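PDB 7BOB: endo-beta-mannanase from Opitutaceae bacterium TAV5, which acts as an exo-beta-1,4-mannosidase of glycosyl hydrolase family 5, probably releasing mannose from the ends of beta-1,4-linked manno-oligosaccharides in the termite hindgut. Local coordinates for residues Arg94-Leu99 with His147-Asp152; Gly107-Pro112 with Leu326-Lys331; Ile201-Trp206 with His392-Asn397; Arg444-Gly449 with Ala582-Asp587; Pro500-Thr505 with Thr533-Ser538. All blocks are in the same frame, centred on the assembly; numbering follows the deposited sequence.

Contact 1: Arg94-Leu99 with His147-Asp152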
# COMPACT_ATOMS: atom_id res chain seq x y z
N ARG A 94 38.21 -25.87 -4.18
CA ARG A 94 38.21 -24.68 -5.02
C ARG A 94 37.40 -23.58 -4.34
O ARG A 94 36.19 -23.73 -4.13
CB ARG A 94 37.64 -24.98 -6.42
CG ARG A 94 38.27 -26.21 -7.10
CD ARG A 94 37.84 -26.38 -8.57
NE ARG A 94 38.46 -25.37 -9.43
CZ ARG A 94 39.28 -25.64 -10.44
NH1 ARG A 94 39.60 -26.90 -10.75
NH2 ARG A 94 39.79 -24.62 -11.15
N PRO A 95 38.03 -22.48 -3.94
CA PRO A 95 37.29 -21.41 -3.26
C PRO A 95 36.36 -20.70 -4.23
O PRO A 95 36.69 -20.45 -5.39
CB PRO A 95 38.39 -20.48 -2.75
CG PRO A 95 39.58 -20.76 -3.65
CD PRO A 95 39.48 -22.21 -4.02
N GLN A 96 35.17 -20.35 -3.74
CA GLN A 96 34.26 -19.50 -4.50
C GLN A 96 34.08 -18.25 -3.66
O GLN A 96 33.20 -18.20 -2.79
CB GLN A 96 32.93 -20.19 -4.81
CG GLN A 96 32.06 -19.35 -5.73
CD GLN A 96 30.75 -20.05 -6.09
OE1 GLN A 96 29.70 -19.78 -5.51
NE2 GLN A 96 30.81 -20.97 -7.05
N PRO A 97 34.92 -17.24 -3.86
CA PRO A 97 34.88 -16.06 -2.98
C PRO A 97 33.79 -15.11 -3.44
O PRO A 97 33.60 -14.88 -4.63
CB PRO A 97 36.28 -15.44 -3.15
CG PRO A 97 36.64 -15.77 -4.57
CD PRO A 97 35.98 -17.13 -4.88
N SER A 98 33.07 -14.55 -2.47
CA SER A 98 31.94 -13.66 -2.74
C SER A 98 32.32 -12.27 -2.26
O SER A 98 32.65 -12.10 -1.08
CB SER A 98 30.68 -14.17 -2.04
OG SER A 98 29.54 -13.40 -2.38
N LEU A 99 32.27 -11.29 -3.17
CA LEU A 99 32.87 -9.96 -2.95
C LEU A 99 31.94 -9.01 -2.21
O LEU A 99 32.27 -8.50 -1.13
CB LEU A 99 33.29 -9.34 -4.29
CG LEU A 99 34.24 -10.20 -5.14
CD1 LEU A 99 34.91 -9.40 -6.25
CD2 LEU A 99 35.29 -10.90 -4.28
N HIS A 147 42.66 -22.02 -9.67
CA HIS A 147 42.12 -22.91 -8.66
C HIS A 147 40.81 -22.40 -8.07
O HIS A 147 40.31 -22.96 -7.09
CB HIS A 147 43.15 -23.16 -7.57
CG HIS A 147 44.48 -23.58 -8.12
ND1 HIS A 147 44.63 -24.72 -8.89
CD2 HIS A 147 45.69 -22.98 -8.08
CE1 HIS A 147 45.90 -24.83 -9.27
NE2 HIS A 147 46.56 -23.79 -8.78
N LEU A 148 40.24 -21.36 -8.66
CA LEU A 148 38.95 -20.85 -8.19
C LEU A 148 37.82 -21.71 -8.74
O LEU A 148 37.99 -22.50 -9.66
CB LEU A 148 38.76 -19.40 -8.62
CG LEU A 148 39.82 -18.46 -8.07
CD1 LEU A 148 39.53 -17.04 -8.53
CD2 LEU A 148 39.83 -18.56 -6.56
N CYS A 149 36.65 -21.56 -8.13
CA CYS A 149 35.42 -22.06 -8.71
C CYS A 149 34.57 -20.86 -9.08
O CYS A 149 33.47 -20.70 -8.54
CB CYS A 149 34.69 -23.00 -7.75
SG CYS A 149 33.17 -23.78 -8.42
N GLY A 150 35.07 -20.00 -9.95
CA GLY A 150 34.39 -18.76 -10.28
C GLY A 150 34.54 -17.71 -9.18
O GLY A 150 34.91 -18.00 -8.05
N ILE A 151 34.26 -16.47 -9.55
CA ILE A 151 34.21 -15.37 -8.59
C ILE A 151 32.75 -14.95 -8.42
O ILE A 151 32.07 -14.61 -9.40
CB ILE A 151 35.07 -14.18 -9.04
CG1 ILE A 151 36.56 -14.62 -9.09
CG2 ILE A 151 34.84 -12.97 -8.11
CD1 ILE A 151 37.45 -13.67 -9.85
N ASP A 152 32.27 -14.98 -7.18
CA ASP A 152 30.89 -14.65 -6.83
C ASP A 152 30.77 -13.14 -6.61
O ASP A 152 31.38 -12.59 -5.68
CB ASP A 152 30.46 -15.42 -5.58
CG ASP A 152 28.97 -15.36 -5.34
OD1 ASP A 152 28.22 -15.30 -6.34
OD2 ASP A 152 28.55 -15.39 -4.16

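Contact 2: Gly107-Pro112 with Leu326-Lys331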
# COMPACT_ATOMS: atom_id res chain seq x y z
N GLY A 107 21.51 -9.91 8.48
CA GLY A 107 22.20 -8.66 8.69
C GLY A 107 22.68 -8.08 7.37
O GLY A 107 22.68 -8.74 6.32
N ILE A 108 23.10 -6.82 7.44
CA ILE A 108 23.69 -6.12 6.31
C ILE A 108 24.95 -5.43 6.80
O ILE A 108 24.91 -4.67 7.78
CB ILE A 108 22.72 -5.10 5.66
CG1 ILE A 108 21.40 -5.79 5.27
CG2 ILE A 108 23.36 -4.49 4.44
CD1 ILE A 108 20.45 -4.93 4.44
N PHE A 109 26.07 -5.69 6.12
CA PHE A 109 27.40 -5.36 6.62
C PHE A 109 28.09 -4.54 5.54
O PHE A 109 28.67 -5.10 4.60
CB PHE A 109 28.18 -6.64 6.95
CG PHE A 109 27.53 -7.47 8.01
CD1 PHE A 109 27.74 -7.19 9.35
CD2 PHE A 109 26.64 -8.48 7.67
CE1 PHE A 109 27.12 -7.94 10.33
CE2 PHE A 109 26.01 -9.23 8.65
CZ PHE A 109 26.26 -8.96 9.98
N TRP A 110 28.03 -3.23 5.66
CA TRP A 110 28.63 -2.32 4.72
C TRP A 110 29.78 -1.57 5.38
O TRP A 110 29.88 -1.52 6.61
CB TRP A 110 27.59 -1.31 4.19
CG TRP A 110 26.52 -1.86 3.27
CD1 TRP A 110 25.18 -1.58 3.33
CD2 TRP A 110 26.69 -2.75 2.15
NE1 TRP A 110 24.51 -2.24 2.33
CE2 TRP A 110 25.41 -2.97 1.59
CE3 TRP A 110 27.79 -3.38 1.56
CZ2 TRP A 110 25.21 -3.79 0.47
CZ3 TRP A 110 27.59 -4.21 0.45
CH2 TRP A 110 26.30 -4.40 -0.08
N PRO A 111 30.68 -0.99 4.59
CA PRO A 111 31.74 -0.18 5.19
C PRO A 111 31.15 1.01 5.92
O PRO A 111 30.09 1.54 5.53
CB PRO A 111 32.58 0.26 3.98
CG PRO A 111 32.39 -0.86 2.97
CD PRO A 111 30.91 -1.27 3.16
N PRO A 112 31.78 1.45 7.01
CA PRO A 112 31.20 2.56 7.79
C PRO A 112 31.09 3.86 7.02
O PRO A 112 30.22 4.68 7.34
CB PRO A 112 32.16 2.69 8.99
CG PRO A 112 33.42 1.97 8.60
CD PRO A 112 33.00 0.89 7.63
N LEU A 326 26.07 -13.33 18.57
CA LEU A 326 26.29 -11.98 18.05
C LEU A 326 25.43 -11.76 16.81
O LEU A 326 24.90 -12.70 16.21
CB LEU A 326 27.77 -11.73 17.77
CG LEU A 326 28.50 -12.77 16.91
CD1 LEU A 326 28.18 -12.52 15.45
CD2 LEU A 326 30.03 -12.71 17.16
N HIS A 327 25.33 -10.48 16.44
CA HIS A 327 24.54 -10.05 15.28
C HIS A 327 25.02 -10.78 14.03
O HIS A 327 26.22 -10.78 13.74
CB HIS A 327 24.69 -8.53 15.13
CG HIS A 327 23.91 -7.93 13.98
ND1 HIS A 327 22.53 -7.89 13.96
CD2 HIS A 327 24.33 -7.30 12.86
CE1 HIS A 327 22.13 -7.28 12.85
NE2 HIS A 327 23.20 -6.91 12.17
N PRO A 328 24.12 -11.38 13.24
CA PRO A 328 22.66 -11.32 13.32
C PRO A 328 22.03 -12.61 13.87
O PRO A 328 20.82 -12.81 13.71
CB PRO A 328 22.27 -11.11 11.87
CG PRO A 328 23.24 -12.06 11.13
CD PRO A 328 24.56 -12.04 11.98
N TYR A 329 22.84 -13.48 14.49
CA TYR A 329 22.34 -14.74 15.03
C TYR A 329 21.47 -14.56 16.27
O TYR A 329 20.80 -15.52 16.67
CB TYR A 329 23.51 -15.68 15.35
CG TYR A 329 24.46 -15.83 14.19
CD1 TYR A 329 24.12 -16.62 13.09
CD2 TYR A 329 25.68 -15.18 14.18
CE1 TYR A 329 24.98 -16.74 12.00
CE2 TYR A 329 26.55 -15.30 13.10
CZ TYR A 329 26.19 -16.08 12.01
OH TYR A 329 27.03 -16.18 10.94
N ILE A 330 21.49 -13.37 16.89
CA ILE A 330 20.69 -13.10 18.09
C ILE A 330 19.24 -12.85 17.72
O ILE A 330 18.32 -13.42 18.32
CB ILE A 330 21.27 -11.91 18.87
CG1 ILE A 330 22.61 -12.30 19.54
CG2 ILE A 330 20.25 -11.36 19.87
CD1 ILE A 330 23.42 -11.06 20.07
N LYS A 331 19.00 -11.99 16.72
CA LYS A 331 17.65 -11.65 16.29
C LYS A 331 17.01 -12.69 15.37
O LYS A 331 15.78 -12.70 15.24
CB LYS A 331 17.65 -10.30 15.58
CG LYS A 331 18.22 -10.37 14.17
CD LYS A 331 18.13 -9.03 13.46
CE LYS A 331 18.18 -9.23 11.96
NZ LYS A 331 18.27 -7.92 11.26
O HOH W 1 22.08 -5.32 9.87

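Contact 3: Ile201-Trp206 with His392-Asn397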
# COMPACT_ATOMS: atom_id res chain seq x y z
N ILE A 201 10.55 -14.54 -8.58
CA ILE A 201 9.30 -14.17 -7.91
C ILE A 201 9.16 -12.67 -7.65
O ILE A 201 8.09 -12.24 -7.18
CB ILE A 201 9.13 -14.96 -6.60
CG1 ILE A 201 10.17 -14.48 -5.56
CG2 ILE A 201 9.22 -16.51 -6.85
CD1 ILE A 201 9.79 -14.80 -4.13
N ALA A 202 10.20 -11.85 -7.89
CA ALA A 202 10.06 -10.40 -7.76
C ALA A 202 10.75 -9.70 -8.92
O ALA A 202 11.41 -10.33 -9.75
CB ALA A 202 10.60 -9.89 -6.41
N ASP A 203 10.58 -8.38 -9.00
CA ASP A 203 11.36 -7.55 -9.92
C ASP A 203 12.26 -6.66 -9.06
O ASP A 203 11.85 -5.59 -8.62
CB ASP A 203 10.52 -6.70 -10.87
CG ASP A 203 11.38 -5.99 -11.93
OD1 ASP A 203 12.61 -6.25 -12.00
OD2 ASP A 203 10.82 -5.19 -12.71
N THR A 204 13.48 -7.13 -8.84
CA THR A 204 14.50 -6.44 -8.07
C THR A 204 15.49 -5.72 -8.95
O THR A 204 16.40 -5.09 -8.44
CB THR A 204 15.27 -7.45 -7.21
OG1 THR A 204 16.02 -8.31 -8.10
CG2 THR A 204 14.31 -8.29 -6.37
N GLY A 205 15.33 -5.80 -10.28
CA GLY A 205 16.35 -5.40 -11.21
C GLY A 205 17.35 -6.49 -11.54
O GLY A 205 18.18 -6.31 -12.44
N TRP A 206 17.30 -7.64 -10.84
CA TRP A 206 18.17 -8.78 -11.13
C TRP A 206 17.32 -9.78 -11.92
O TRP A 206 16.57 -10.57 -11.34
CB TRP A 206 18.75 -9.36 -9.85
CG TRP A 206 19.80 -8.43 -9.24
CD1 TRP A 206 19.60 -7.43 -8.33
CD2 TRP A 206 21.21 -8.42 -9.54
NE1 TRP A 206 20.79 -6.80 -8.04
CE2 TRP A 206 21.79 -7.39 -8.76
CE3 TRP A 206 22.03 -9.19 -10.38
CZ2 TRP A 206 23.16 -7.10 -8.80
CZ3 TRP A 206 23.39 -8.90 -10.42
CH2 TRP A 206 23.94 -7.87 -9.63
N HIS A 392 7.58 -10.35 -21.99
CA HIS A 392 7.89 -9.27 -21.06
C HIS A 392 7.47 -9.73 -19.67
O HIS A 392 6.27 -9.81 -19.37
CB HIS A 392 7.20 -7.97 -21.45
CG HIS A 392 7.36 -7.62 -22.90
ND1 HIS A 392 8.46 -6.96 -23.40
CD2 HIS A 392 6.55 -7.86 -23.97
CE1 HIS A 392 8.32 -6.80 -24.70
NE2 HIS A 392 7.18 -7.34 -25.07
N TYR A 393 8.45 -10.05 -18.85
CA TYR A 393 8.24 -10.67 -17.55
C TYR A 393 8.32 -9.67 -16.40
O TYR A 393 7.54 -9.78 -15.44
CB TYR A 393 9.27 -11.80 -17.37
CG TYR A 393 9.05 -12.68 -16.16
CD1 TYR A 393 9.53 -12.31 -14.90
CD2 TYR A 393 8.40 -13.91 -16.28
CE1 TYR A 393 9.35 -13.15 -13.79
CE2 TYR A 393 8.20 -14.74 -15.19
CZ TYR A 393 8.67 -14.36 -13.95
OH TYR A 393 8.45 -15.21 -12.88
N TYR A 394 9.21 -8.69 -16.48
CA TYR A 394 9.43 -7.75 -15.39
C TYR A 394 8.76 -6.43 -15.74
O TYR A 394 8.83 -5.97 -16.88
CB TYR A 394 10.93 -7.55 -15.14
CG TYR A 394 11.63 -8.86 -14.83
CD1 TYR A 394 11.72 -9.33 -13.52
CD2 TYR A 394 12.20 -9.63 -15.84
CE1 TYR A 394 12.35 -10.53 -13.22
CE2 TYR A 394 12.85 -10.84 -15.55
CZ TYR A 394 12.91 -11.28 -14.25
OH TYR A 394 13.52 -12.48 -13.95
N HIS A 395 8.13 -5.82 -14.74
CA HIS A 395 7.27 -4.67 -14.99
C HIS A 395 7.94 -3.32 -14.76
O HIS A 395 7.55 -2.34 -15.41
CB HIS A 395 6.01 -4.75 -14.13
CG HIS A 395 6.29 -4.78 -12.65
ND1 HIS A 395 6.96 -5.82 -12.05
CD2 HIS A 395 6.01 -3.89 -11.67
CE1 HIS A 395 7.06 -5.59 -10.75
NE2 HIS A 395 6.50 -4.41 -10.50
N ARG A 396 8.92 -3.20 -13.86
CA ARG A 396 9.43 -1.87 -13.51
C ARG A 396 10.05 -1.21 -14.73
O ARG A 396 10.96 -1.77 -15.36
CB ARG A 396 10.42 -1.97 -12.36
CG ARG A 396 9.77 -2.43 -11.08
CD ARG A 396 10.81 -2.80 -10.05
NE ARG A 396 11.61 -1.65 -9.63
CZ ARG A 396 12.67 -1.72 -8.83
NH1 ARG A 396 13.06 -2.90 -8.35
NH2 ARG A 396 13.36 -0.63 -8.51
N ASN A 397 9.51 -0.05 -15.11
CA ASN A 397 10.04 0.78 -16.20
C ASN A 397 10.07 0.04 -17.54
O ASN A 397 10.88 0.36 -18.42
CB ASN A 397 11.43 1.32 -15.84
CG ASN A 397 11.37 2.28 -14.68
OD1 ASN A 397 10.43 3.07 -14.57
ND2 ASN A 397 12.36 2.21 -13.80

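Contact 4: Arg444-Gly449 with Ala582-Asp587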
# COMPACT_ATOMS: atom_id res chain seq x y z
N ARG A 444 3.66 -29.30 -26.54
CA ARG A 444 2.51 -28.84 -25.77
C ARG A 444 2.92 -27.66 -24.90
O ARG A 444 3.94 -27.72 -24.20
CB ARG A 444 1.94 -29.98 -24.92
CG ARG A 444 1.89 -31.30 -25.70
CD ARG A 444 0.86 -32.25 -25.16
NE ARG A 444 1.31 -32.92 -23.95
CZ ARG A 444 0.51 -33.60 -23.14
NH1 ARG A 444 -0.78 -33.70 -23.41
NH2 ARG A 444 1.00 -34.18 -22.05
N ILE A 445 2.12 -26.59 -24.96
CA ILE A 445 2.40 -25.33 -24.29
C ILE A 445 1.18 -24.94 -23.48
O ILE A 445 0.06 -24.91 -24.01
CB ILE A 445 2.77 -24.21 -25.28
CG1 ILE A 445 4.18 -24.43 -25.84
CG2 ILE A 445 2.69 -22.86 -24.57
CD1 ILE A 445 4.59 -23.41 -26.89
N ILE A 446 1.38 -24.64 -22.20
CA ILE A 446 0.32 -24.18 -21.32
C ILE A 446 0.61 -22.73 -20.97
O ILE A 446 1.70 -22.40 -20.49
CB ILE A 446 0.21 -25.03 -20.05
CG1 ILE A 446 -0.08 -26.48 -20.41
CG2 ILE A 446 -0.92 -24.51 -19.17
CD1 ILE A 446 -0.19 -27.36 -19.19
N ILE A 447 -0.36 -21.86 -21.22
CA ILE A 447 -0.28 -20.46 -20.83
C ILE A 447 -1.12 -20.29 -19.57
O ILE A 447 -2.34 -20.52 -19.59
CB ILE A 447 -0.74 -19.53 -21.96
CG1 ILE A 447 0.11 -19.76 -23.22
CG2 ILE A 447 -0.71 -18.10 -21.50
CD1 ILE A 447 -0.30 -18.88 -24.41
N THR A 448 -0.47 -19.90 -18.48
CA THR A 448 -1.12 -19.85 -17.16
C THR A 448 -1.65 -18.45 -16.84
O THR A 448 -1.22 -17.82 -15.88
CB THR A 448 -0.15 -20.32 -16.08
OG1 THR A 448 1.01 -19.45 -16.08
CG2 THR A 448 0.28 -21.76 -16.34
N GLY A 449 -2.61 -17.98 -17.64
CA GLY A 449 -3.17 -16.66 -17.41
C GLY A 449 -2.12 -15.57 -17.31
O GLY A 449 -2.10 -14.82 -16.33
N ALA A 582 -7.50 -33.54 -18.12
CA ALA A 582 -8.68 -33.59 -18.98
C ALA A 582 -8.54 -32.66 -20.19
O ALA A 582 -8.98 -33.01 -21.30
CB ALA A 582 -9.92 -33.24 -18.18
N LEU A 583 -7.93 -31.49 -20.00
CA LEU A 583 -7.93 -30.49 -21.06
C LEU A 583 -6.73 -30.59 -21.99
O LEU A 583 -6.76 -29.99 -23.07
CB LEU A 583 -7.97 -29.10 -20.45
CG LEU A 583 -9.31 -28.72 -19.82
CD1 LEU A 583 -9.39 -27.25 -19.85
CD2 LEU A 583 -10.46 -29.33 -20.59
N LEU A 584 -5.68 -31.29 -21.58
CA LEU A 584 -4.51 -31.44 -22.42
C LEU A 584 -4.82 -32.35 -23.60
O LEU A 584 -5.42 -33.42 -23.43
CB LEU A 584 -3.35 -32.01 -21.60
CG LEU A 584 -2.61 -30.94 -20.80
CD1 LEU A 584 -1.55 -31.57 -19.90
CD2 LEU A 584 -2.00 -29.92 -21.74
N THR A 585 -4.43 -31.92 -24.80
CA THR A 585 -4.60 -32.69 -26.02
C THR A 585 -3.24 -33.11 -26.56
O THR A 585 -2.20 -32.57 -26.17
CB THR A 585 -5.36 -31.90 -27.09
OG1 THR A 585 -4.62 -30.71 -27.42
CG2 THR A 585 -6.76 -31.52 -26.61
N LYS A 586 -3.25 -34.08 -27.48
CA LYS A 586 -2.03 -34.54 -28.13
C LYS A 586 -2.28 -34.77 -29.62
O LYS A 586 -3.30 -35.34 -30.02
CB LYS A 586 -1.50 -35.84 -27.48
CG LYS A 586 -0.79 -35.59 -26.15
CD LYS A 586 0.70 -35.93 -26.21
CE LYS A 586 0.95 -37.37 -25.81
NZ LYS A 586 2.31 -37.80 -26.23
N ASP A 587 -1.32 -34.29 -30.42
CA ASP A 587 -1.27 -34.45 -31.88
C ASP A 587 -1.36 -35.93 -32.31
O ASP A 587 -2.43 -36.44 -32.64
CB ASP A 587 0.03 -33.80 -32.40
CG ASP A 587 0.34 -34.14 -33.86
OD1 ASP A 587 0.19 -33.23 -34.71
OD2 ASP A 587 0.76 -35.28 -34.14

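Contact 5: Pro500-Thr505 with Thr533-Ser538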
# COMPACT_ATOMS: atom_id res chain seq x y z
N PRO A 500 -19.02 -16.14 -10.37
CA PRO A 500 -18.35 -17.45 -10.53
C PRO A 500 -18.94 -18.29 -11.65
O PRO A 500 -20.14 -18.24 -11.94
CB PRO A 500 -18.57 -18.12 -9.17
CG PRO A 500 -18.64 -16.99 -8.22
CD PRO A 500 -19.37 -15.88 -8.96
N ALA A 501 -18.07 -19.05 -12.31
CA ALA A 501 -18.49 -19.99 -13.32
C ALA A 501 -18.38 -21.38 -12.72
O ALA A 501 -17.32 -21.76 -12.20
CB ALA A 501 -17.64 -19.87 -14.59
N ILE A 502 -19.48 -22.13 -12.76
CA ILE A 502 -19.56 -23.48 -12.23
C ILE A 502 -19.70 -24.43 -13.40
O ILE A 502 -20.41 -24.14 -14.36
CB ILE A 502 -20.75 -23.63 -11.25
CG1 ILE A 502 -20.63 -22.58 -10.15
CG2 ILE A 502 -20.83 -25.05 -10.69
CD1 ILE A 502 -21.49 -22.87 -8.97
N THR A 503 -19.00 -25.56 -13.34
CA THR A 503 -18.87 -26.42 -14.51
C THR A 503 -18.55 -27.84 -14.06
O THR A 503 -18.50 -28.14 -12.86
CB THR A 503 -17.80 -25.87 -15.46
OG1 THR A 503 -17.87 -26.56 -16.72
CG2 THR A 503 -16.40 -26.05 -14.86
N ALA A 504 -18.31 -28.72 -15.03
CA ALA A 504 -17.95 -30.11 -14.74
C ALA A 504 -17.24 -30.71 -15.94
O ALA A 504 -17.74 -30.62 -17.06
CB ALA A 504 -19.20 -30.95 -14.41
N THR A 505 -16.07 -31.31 -15.70
CA THR A 505 -15.50 -32.22 -16.68
C THR A 505 -16.08 -33.61 -16.41
O THR A 505 -16.93 -33.80 -15.53
CB THR A 505 -13.97 -32.25 -16.64
OG1 THR A 505 -13.52 -32.76 -15.38
CG2 THR A 505 -13.36 -30.86 -16.88
N THR A 533 -19.45 -25.80 -21.03
CA THR A 533 -20.24 -24.63 -20.69
C THR A 533 -20.23 -24.51 -19.18
O THR A 533 -19.95 -25.48 -18.47
CB THR A 533 -21.70 -24.75 -21.19
OG1 THR A 533 -22.22 -26.04 -20.84
CG2 THR A 533 -21.75 -24.61 -22.71
N ASP A 534 -20.53 -23.32 -18.68
CA ASP A 534 -20.82 -23.24 -17.26
C ASP A 534 -22.22 -23.82 -17.02
O ASP A 534 -22.90 -24.26 -17.95
CB ASP A 534 -20.66 -21.81 -16.74
CG ASP A 534 -21.61 -20.84 -17.39
OD1 ASP A 534 -22.24 -21.24 -18.39
OD2 ASP A 534 -21.73 -19.69 -16.90
N ASN A 535 -22.65 -23.85 -15.76
CA ASN A 535 -23.89 -24.54 -15.44
C ASN A 535 -25.12 -23.74 -15.87
O ASN A 535 -26.22 -24.30 -15.93
CB ASN A 535 -23.94 -24.90 -13.94
CG ASN A 535 -24.21 -23.70 -13.02
OD1 ASN A 535 -24.09 -22.54 -13.41
ND2 ASN A 535 -24.57 -24.00 -11.76
N GLU A 536 -24.94 -22.45 -16.21
CA GLU A 536 -25.97 -21.63 -16.82
C GLU A 536 -25.76 -21.46 -18.33
O GLU A 536 -26.04 -20.38 -18.87
CB GLU A 536 -26.06 -20.28 -16.12
CG GLU A 536 -24.84 -19.39 -16.24
CD GLU A 536 -25.12 -17.95 -15.83
OE1 GLU A 536 -24.43 -17.43 -14.91
OE2 GLU A 536 -26.03 -17.33 -16.42
N GLY A 537 -25.23 -22.50 -19.01
CA GLY A 537 -25.35 -22.68 -20.45
C GLY A 537 -24.31 -22.00 -21.33
O GLY A 537 -24.19 -22.37 -22.51
N SER A 538 -23.51 -20.97 -20.79
CA SER A 538 -22.65 -20.16 -21.65
C SER A 538 -21.26 -20.79 -21.84
O SER A 538 -20.79 -21.58 -21.00
CB SER A 538 -22.51 -18.75 -21.07
OG SER A 538 -21.73 -18.75 -19.89
O HOH W 2 -21.49 -18.31 -14.64
O HOH W 3 -22.18 -20.95 -13.96

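Contact 1: Arg94-Leu99 with His147-Asp152
Gln-96, Ser-98 and Asp-152 each set the first branch atom anti to the backbone N (chi1 -174° in Gln-96), whereas Arg-94 bends at chi3, 72°. From this rotamer Ser-98 OG donates to Asp-152 OD2 over 2.8 Å, coming from above the carboxylate plane. Gln-96 runs extended and aims NE2 almost down the C=O axis of Cys-149, with NE2 3.1 Å from that O; its OE1 is taken by Gln-280. The bend in Arg-94 lets NE and NH2 both donate to Leu-148 O, 2.9 Å from NE, although that oxygen is less reliably positioned. The prolines offer no N-H but spend their carbonyls here: Cys-149 N donates to Pro-95 O at 3.0 Å and 170°, and Asp-152 N to Pro-97 O at 2.9 Å. With Leu-99 N bonded to Asp-152 O, Ser-98 and Asp-152 pair in parallel register. Asp-152 OD2 also forms a salt bridge to Arg-58, which would favour the ionised carboxylate. Strand 94-101 lies between 56-62 and 151-154 in the parallel sheet of the (beta/alpha)8 barrel; helix 124-141 makes the crossover and covers Pro-97, Leu-99 and Ile-151.

Contact 2: Gly107-Pro112 with Leu326-Lys331
A small van der Waals and water-bridged contact joins two loop regions on the catalytic domain, one beginning on the short strand 107-108, the other following strand 311-316 of the barrel; only 188 Å² is buried. Phe-109 and His-327 make an oblique aromatic pair, their centroids 5.6 Å apart and their planes at 56°, so it is neither a stack nor T-shaped. The touching atoms are Phe-109 CE1 and CZ against His-327 CD2, with CE1 at 3.8 Å. Pro-328, reached through a cis peptide bond, brings CD to the edge of the phenyl ring, 4.0 Å from Phe-109 CZ, and CB to 3.7 Å from Gly-107 N. A side chain on Gly-107 would clash with Phe-109 CE2 and crowd His-327 NE2, so glycine suits the spot. One water lies in the plane of the imidazole, 3.0 Å from His-327 NE2, and accepts from Ile-108 N, also at 3.0 Å. Lys-331 NZ bonds to Gly-106 O and to His-399 O of the second subunit, against whose His-399 His-327 also packs. Direct touch is therefore apolar and aromatic, the polar link runs through solvent, and the nearby ammonium might disfavour a charged His-327.

Contact 3: Ile201-Trp206 with His392-Asn397
Two hydrogen bonds from Arg-396 grip Asp-203 at different ends. The backbone N donates to Asp-203 OD2, 3.0 Å away and met nearly along its C-O axis; NH1 donates to Asp-203 O, also at 3.0 Å and with an N-H...O angle of 163°, the oxygen lying in the guanidinium plane. A bend at chi3 (65°) folds the arginine back for this. The carboxylate misses the guanidinium itself, with OD2 4.8 Å from Arg-396 NE, and instead makes its salt bridge with Arg-207. Within the first loop, Asp-203 OD1 accepts from Gly-205 N in an Asx turn, and Thr-204 OG1 from Trp-206 N in an ST turn. Packing adds Tyr-394, whose CD1 is 3.5 Å from Asp-203 OD1 and whose ring edge meets Ala-202 O, and His-395, whose CE1 lies 3.6 Å from Asp-203 CB; His-395 ND1 is buried without a partner. An alanine in place of Asp-203 would lose the carboxylate and would probably loosen both the Asx turn and the hold on Arg-396 N. The contact ties the loop after helix 198-201 of the barrel to the loop after strand 385-389 of the second domain, between helices 406-422 and 168-183.

Contact 4: Arg444-Gly449 with Ala582-Asp587
The guanidinium of Arg-444 is the best-held polar group here, and three grips hold it: NE donates to Thr-384 O, NH2 forms a salt bridge to Glu-425, and NH1 makes a straight but weak hydrogen bond to Thr-585 O, 3.3 Å from NH1 at 171°, with the oxygen in the guanidinium plane. Together they fix the rotation of the group. Lys-586 CD lies 3.6 Å above one face, toward its rim, while Leu-584 CD1 lies over the opposite face at the NH1 end. Lys-586 CG approaches to 3.3 Å from Arg-444 NH1. Farther along the strand, Ile-446 CD1 meets Leu-584 CD2 at 4.0 Å, the two side chains crossing at about a right angle. Strand 444-448, flanked by strands 385-389 and 469-473, thereby receives the tail that leaves helix 569-583. Lys-586 lends its methylenes, its NZ staying 5.5 Å from Arg-444 NE; repulsion between the like charges is probably moderated by Glu-425, and the arginine's charge is met by oxygens around its edge while hydrocarbon merely flanks the faces.

Contact 5: Pro500-Thr505 with Thr533-Ser538
Thr-503 OG1 donates to Thr-533 O over 2.9 Å from above the carbonyl plane, the hydroxyl being put there by OG1 standing anti to the backbone N (chi1 -169°). Beside it, Asn-535 N lies only 2.7 Å from Ile-502 O, yet the 122° angle at hydrogen makes that bond weak. The Asn-535 amide runs alongside Ile-502, with ND2 3.9 Å from Ile-502 CB. Replacing Thr-503 by a valine would remove the hydroxyl and with it the bond to Thr-533 O, and is likely to loosen the turn's hold on the strand. Two waters form the next layer: one links Ile-502 N to Asn-535 OD1, the other Pro-500 O to Asp-534 OD2. Behind them the type I turn from Asp-534 to Gly-537 is braced by Asp-534 OD1, which accepts from Ser-538 N at 2.7 Å, and Arg-520 forms a salt bridge with OD2. Strand 501-505 of a two-stranded hairpin thus meets the turn joining strands 529-533 and 539-546. One good side-chain bond, one bent backbone bond and two waters imply a polar attachment, partly mediated by solvent.

Contacts 1 and 3 are the buried ones; contacts 2, 4 and 5 are partly buried. Contacts 1 and 2 belong to the barrel domain, their centres 23 Å apart, and strand 107-108 comes soon after the strand used in contact 1. Contact 3 spans the two domains, while contacts 4 and 5 lie in the second one, about 4 Å apart at their nearest atoms. Chemistry follows place: parallel strand pairing at one end of contact 1, with buried side-chain bonds, carboxylate-centred loop bonds in contact 3, a guanidinium flanked by hydrocarbon in contact 4, and water bridges in contacts 2 and 5. Contact 2 alone of the five touches another subunit.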